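Local coordinates for glyoxylate reductase (Paecilomyces sp. J18, PDB 3WNV), which reduces glyoxylate, presumably to glycolate with a nicotinamide cofactor, and belongs to the D-isomer specific 2-hydroxyacid dehydrogenases, at residues C83-G88 against L305-N310; I102-T107 against T322-Q327. One frame throughout, in Å; residues are numbered along the deposited sequence.

Both contacts tie the C-terminal part of the chain to one five-stranded parallel sheet, whose neighbouring strands 81-85 and 103-105 each receive a different piece of it. Contact 1 is core: helix 305-310 lies on a face of the sheet and meets it through van der Waals packing. Contact 2 is at the sheet's margin and only partly buried, and residues 322-327 pair with the outermost strand mainly through hydrogen bonds. Face packing needs apolar surface, whereas the open edge of strand 103-105 offers backbone N-H and C=O groups, which 322-327 pairs. The contacts, centred about 9 Å apart, are joined where N310 ND2 lies 2.9 Å from T322 OG1, a probable hydrogen bond.

Contact 1. Residues C83-G88 against L305-N310; sequences CHNGAG and LLVLNN. With SO4 (sulfate ion), chain C.
Strand 83-85 and helix 305-310, which touch through C83, N85 and V307, run antiparallel at 179° with their axes 7.9 Å apart, the usual disposition of a helix lying along a strand of a parallel alpha/beta sheet. V307 carries the packing with its two methyls. CG1, anti to the backbone N (chi1 -173°), sits 3.6 Å from C83 CB, and CG2 rests 3.5 Å from N85 CA; a short branched side chain thus spreads one methyl over C83 and the other over N85. N85 crosses V307 at about a right angle, laying its CB against CG2, while its amide ND2 bonds to Y55 OH. C83 is compact enough to fit beneath the helix, its SG 4.1 Å from N310 CB. The N310 amide ND2 turns back to L306 O (2.9 Å), which also accepts N310 N from the opposite face of its plane, and OD1 takes L321 N. H84 points away from the helix and bonds through NE2 to G88 O (2.9 Å). A side chain on G86 would collide with that ring. Beyond, A87 N and G88 N grip a sulfate with R244, probably where the substrate carboxylate binds, as in relatives. V307 also touches Y55 of strand 51-57 and T107 after strand 103-105, and L308 turns to helix 16-21.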
loop_
_atom_site.group_PDB
_atom_site.type_symbol
_atom_site.label_atom_id
_atom_site.label_comp_id
_atom_site.label_asym_id
_atom_site.label_seq_id
_atom_site.Cartn_x
_atom_site.Cartn_y
_atom_site.Cartn_z
ATOM N N CYS A 83 1.807 17.011 0.259
ATOM C CA CYS A 83 2.460 16.105 -0.655
ATOM C C CYS A 83 2.872 14.883 0.123
ATOM O O CYS A 83 3.739 14.934 0.990
ATOM C CB CYS A 83 3.646 16.814 -1.328
ATOM S SG CYS A 83 3.078 18.281 -2.308
ATOM N N HIS A 84 2.208 13.765 -0.179
ATOM C CA HIS A 84 2.274 12.545 0.592
ATOM C C HIS A 84 3.141 11.471 -0.065
ATOM O O HIS A 84 3.031 11.198 -1.270
ATOM C CB HIS A 84 0.821 12.016 0.757
ATOM C CG HIS A 84 0.728 10.657 1.411
ATOM N ND1 HIS A 84 0.830 10.474 2.778
ATOM C CD2 HIS A 84 0.561 9.427 0.871
ATOM C CE1 HIS A 84 0.680 9.177 3.049
ATOM N NE2 HIS A 84 0.537 8.526 1.908
ATOM N N ASN A 85 4.011 10.872 0.736
ATOM C CA ASN A 85 4.874 9.788 0.286
ATOM C C ASN A 85 4.131 8.483 0.519
ATOM O O ASN A 85 3.965 8.009 1.656
ATOM C CB ASN A 85 6.200 9.825 1.032
ATOM C CG ASN A 85 7.155 8.776 0.528
ATOM O OD1 ASN A 85 6.727 7.776 -0.038
ATOM N ND2 ASN A 85 8.441 8.988 0.721
ATOM N N GLY A 86 3.663 7.904 -0.572
ATOM C CA GLY A 86 2.939 6.627 -0.474
ATOM C C GLY A 86 1.931 6.495 -1.596
ATOM O O GLY A 86 1.380 7.491 -2.029
ATOM N N ALA A 87 1.689 5.275 -2.098
ATOM C CA ALA A 87 0.689 5.144 -3.145
ATOM C C ALA A 87 -0.685 5.048 -2.479
ATOM O O ALA A 87 -1.690 5.398 -3.067
ATOM C CB ALA A 87 0.943 3.852 -3.972
ATOM N N GLY A 88 -0.704 4.569 -1.242
ATOM C CA GLY A 88 -1.936 4.547 -0.472
ATOM C C GLY A 88 -1.934 5.757 0.455
ATOM O O GLY A 88 -0.887 6.144 0.968
ATOM N N LEU A 305 11.636 11.411 -4.255
ATOM C CA LEU A 305 11.874 12.382 -5.322
ATOM C C LEU A 305 10.563 12.835 -5.964
ATOM O O LEU A 305 10.415 14.017 -6.315
ATOM C CB LEU A 305 12.849 11.836 -6.372
ATOM C CG LEU A 305 14.287 11.659 -5.897
ATOM C CD1 LEU A 305 15.128 11.016 -6.994
ATOM C CD2 LEU A 305 14.890 12.981 -5.484
ATOM N N LEU A 306 9.626 11.894 -6.127
ATOM C CA LEU A 306 8.305 12.218 -6.668
ATOM C C LEU A 306 7.541 13.180 -5.765
ATOM O O LEU A 306 6.933 14.129 -6.240
ATOM C CB LEU A 306 7.476 10.936 -6.921
ATOM C CG LEU A 306 6.086 11.129 -7.556
ATOM C CD1 LEU A 306 6.140 11.932 -8.867
ATOM C CD2 LEU A 306 5.508 9.754 -7.772
ATOM N N VAL A 307 7.591 12.968 -4.453
ATOM C CA VAL A 307 6.956 13.902 -3.533
ATOM C C VAL A 307 7.601 15.281 -3.617
ATOM O O VAL A 307 6.909 16.312 -3.623
ATOM C CB VAL A 307 7.030 13.380 -2.075
ATOM C CG1 VAL A 307 6.207 14.283 -1.140
ATOM C CG2 VAL A 307 6.488 11.953 -2.007
ATOM N N LEU A 308 8.935 15.316 -3.720
ATOM C CA LEU A 308 9.635 16.586 -3.682
ATOM C C LEU A 308 9.408 17.327 -4.994
ATOM O O LEU A 308 9.374 18.547 -5.011
ATOM C CB LEU A 308 11.120 16.393 -3.346
ATOM C CG LEU A 308 11.320 15.975 -1.870
ATOM C CD1 LEU A 308 12.722 15.393 -1.644
ATOM C CD2 LEU A 308 11.072 17.141 -0.909
ATOM N N ASN A 309 9.249 16.579 -6.092
ATOM C CA ASN A 309 8.928 17.201 -7.373
ATOM C C ASN A 309 7.512 17.774 -7.406
ATOM O O ASN A 309 7.282 18.825 -8.007
ATOM C CB ASN A 309 9.178 16.218 -8.527
ATOM C CG ASN A 309 10.653 16.090 -8.857
ATOM O OD1 ASN A 309 11.390 17.047 -8.721
ATOM N ND2 ASN A 309 11.089 14.898 -9.260
ATOM N N ASN A 310 6.566 17.065 -6.788
ATOM C CA ASN A 310 5.238 17.624 -6.553
ATOM C C ASN A 310 5.308 18.917 -5.748
ATOM O O ASN A 310 4.701 19.899 -6.120
ATOM C CB ASN A 310 4.347 16.632 -5.818
ATOM C CG ASN A 310 3.614 15.714 -6.758
ATOM O OD1 ASN A 310 2.612 16.119 -7.376
ATOM N ND2 ASN A 310 4.092 14.471 -6.881
HETATM S S SO4 C . 2.083 2.334 0.089
HETATM O O1 SO4 C . 1.621 1.061 0.614
HETATM O O2 SO4 C . 2.093 2.347 -1.371
HETATM O O3 SO4 C . 1.084 3.354 0.522
HETATM O O4 SO4 C . 3.426 2.615 0.560
#

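Contact 2. Residues I102-T107 against T322-Q327; sequences IAISST and TQVPEQ
S105 and Q323 face each other as a non-hydrogen-bonded antiparallel pair, a single bridge flanked by V324 N to I104 O at 2.9 Å and by S106 N to T322 O at 3.2 Å. The C-terminal segment therefore runs against the outermost strand of a sheet that is otherwise parallel. The tight, inward part is formed by I104 and V324. There V324 CG1 approaches I104 CG2 to 3.9 Å, two branched side chains suited to a buried, extended backbone. At the other end of the bridge, T322 OG1, set between its own N and carbonyl carbon (chi1 52°), donates to S106 O at 2.7 Å and is also hydrogen-bonded to N310 ND2 of helix 297-317. S105 puts its CB against T322 O.

Past V324 the chain bends away and the looser side begins, with P325 and E326 exposed and E326 OE1 held by Y89 OH. Q327 brings it back: its long side chain reaches the strand, where NE2 donates to I102 O (2.9 Å) in the plane of that carbonyl, and OE1 accepts I104 N. From the other face of the OE1 plane comes Q323 NE2 at 3.0 Å, and Q327 NE2 also bonds to T98 OG1. An alanine in place of Q327 would probably leave I102 O and I104 N without these mates and Q323 NE2 freer to turn. One side-chain amide thus stands in for a peptide unit, carrying backbone-like pairing of the edge strand past the point where the main chain departs.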
loop_
_atom_site.group_PDB
_atom_site.type_symbol
_atom_site.label_atom_id
_atom_site.label_comp_id
_atom_site.label_asym_id
_atom_site.label_seq_id
_atom_site.Cartn_x
_atom_site.Cartn_y
_atom_site.Cartn_z
ATOM N N ILE A 102 -7.189 22.479 0.289
ATOM C CA ILE A 102 -5.864 21.831 0.223
ATOM C C ILE A 102 -5.829 20.742 -0.860
ATOM O O ILE A 102 -6.690 19.863 -0.894
ATOM C CB ILE A 102 -5.496 21.193 1.588
ATOM C CG1 ILE A 102 -5.540 22.231 2.709
ATOM C CG2 ILE A 102 -4.138 20.467 1.518
ATOM C CD1 ILE A 102 -5.414 21.602 4.093
ATOM N N ALA A 103 -4.832 20.813 -1.741
ATOM C CA ALA A 103 -4.629 19.809 -2.792
ATOM C C ALA A 103 -3.663 18.764 -2.287
ATOM O O ALA A 103 -2.689 19.113 -1.610
ATOM C CB ALA A 103 -4.102 20.463 -4.062
ATOM N N ILE A 104 -3.924 17.487 -2.595
ATOM C CA ILE A 104 -3.107 16.388 -2.105
ATOM C C ILE A 104 -2.493 15.642 -3.280
ATOM O O ILE A 104 -3.178 15.367 -4.267
ATOM C CB ILE A 104 -3.995 15.352 -1.377
ATOM C CG1 ILE A 104 -4.864 16.049 -0.324
ATOM C CG2 ILE A 104 -3.167 14.236 -0.774
ATOM C CD1 ILE A 104 -4.151 16.362 0.962
ATOM N N SER A 105 -1.204 15.326 -3.185
ATOM C CA SER A 105 -0.571 14.412 -4.129
ATOM C C SER A 105 -0.097 13.154 -3.428
ATOM O O SER A 105 0.106 13.141 -2.207
ATOM C CB SER A 105 0.583 15.132 -4.873
ATOM O OG SER A 105 1.651 15.399 -3.998
ATOM N N SER A 106 0.041 12.042 -4.168
ATOM C CA SER A 106 0.551 10.800 -3.584
ATOM C C SER A 106 1.654 10.347 -4.511
ATOM O O SER A 106 2.089 11.143 -5.369
ATOM C CB SER A 106 -0.542 9.710 -3.538
ATOM O OG SER A 106 -1.158 9.670 -4.815
ATOM N N THR A 107 2.092 9.103 -4.358
ATOM C CA THR A 107 3.154 8.554 -5.217
ATOM C C THR A 107 2.709 7.264 -5.913
ATOM O O THR A 107 3.135 6.183 -5.496
ATOM C CB THR A 107 4.424 8.256 -4.440
ATOM O OG1 THR A 107 4.168 7.279 -3.409
ATOM C CG2 THR A 107 4.971 9.538 -3.804
ATOM N N THR A 322 1.155 14.610 -9.389
ATOM C CA THR A 322 0.333 13.434 -9.164
ATOM C C THR A 322 -0.762 13.659 -8.111
ATOM O O THR A 322 -0.819 12.964 -7.081
ATOM C CB THR A 322 1.157 12.246 -8.716
ATOM O OG1 THR A 322 1.982 12.604 -7.588
ATOM C CG2 THR A 322 2.039 11.750 -9.866
ATOM N N GLN A 323 -1.619 14.618 -8.386
ATOM C CA GLN A 323 -2.766 14.901 -7.499
ATOM C C GLN A 323 -3.665 13.671 -7.389
ATOM O O GLN A 323 -3.886 12.967 -8.381
ATOM C CB GLN A 323 -3.566 16.064 -8.035
ATOM C CG GLN A 323 -4.681 16.508 -7.072
ATOM C CD GLN A 323 -5.348 17.813 -7.488
ATOM O OE1 GLN A 323 -5.311 18.200 -8.654
ATOM N NE2 GLN A 323 -5.966 18.502 -6.525
ATOM N N VAL A 324 -4.141 13.381 -6.177
ATOM C CA VAL A 324 -4.994 12.205 -5.946
ATOM C C VAL A 324 -6.254 12.243 -6.838
ATOM O O VAL A 324 -6.825 13.304 -7.069
ATOM C CB VAL A 324 -5.368 12.074 -4.470
ATOM C CG1 VAL A 324 -4.107 11.809 -3.614
ATOM C CG2 VAL A 324 -6.149 13.317 -3.964
ATOM N N PRO A 325 -6.677 11.065 -7.374
ATOM C CA PRO A 325 -7.795 11.039 -8.330
ATOM C C PRO A 325 -9.105 11.569 -7.726
ATOM O O PRO A 325 -9.904 12.144 -8.453
ATOM C CB PRO A 325 -7.920 9.542 -8.707
ATOM C CG PRO A 325 -7.124 8.792 -7.662
ATOM C CD PRO A 325 -6.031 9.751 -7.240
ATOM N N GLU A 326 -9.312 11.405 -6.423
ATOM C CA GLU A 326 -10.491 12.043 -5.794
ATOM C C GLU A 326 -10.665 13.527 -6.098
ATOM O O GLU A 326 -11.798 14.012 -6.219
ATOM C CB GLU A 326 -10.498 11.849 -4.281
ATOM C CG GLU A 326 -10.621 10.420 -3.855
ATOM C CD GLU A 326 -9.280 9.708 -3.808
ATOM O OE1 GLU A 326 -8.335 10.142 -4.487
ATOM O OE2 GLU A 326 -9.172 8.705 -3.087
ATOM N N GLN A 327 -9.563 14.265 -6.229
ATOM C CA GLN A 327 -9.682 15.701 -6.421
ATOM C C GLN A 327 -9.526 16.055 -7.881
ATOM O O GLN A 327 -9.678 17.205 -8.256
ATOM C CB GLN A 327 -8.620 16.471 -5.614
ATOM C CG GLN A 327 -8.655 16.222 -4.102
ATOM C CD GLN A 327 -7.657 17.097 -3.367
ATOM O OE1 GLN A 327 -6.534 17.288 -3.843
ATOM N NE2 GLN A 327 -8.075 17.671 -2.219
#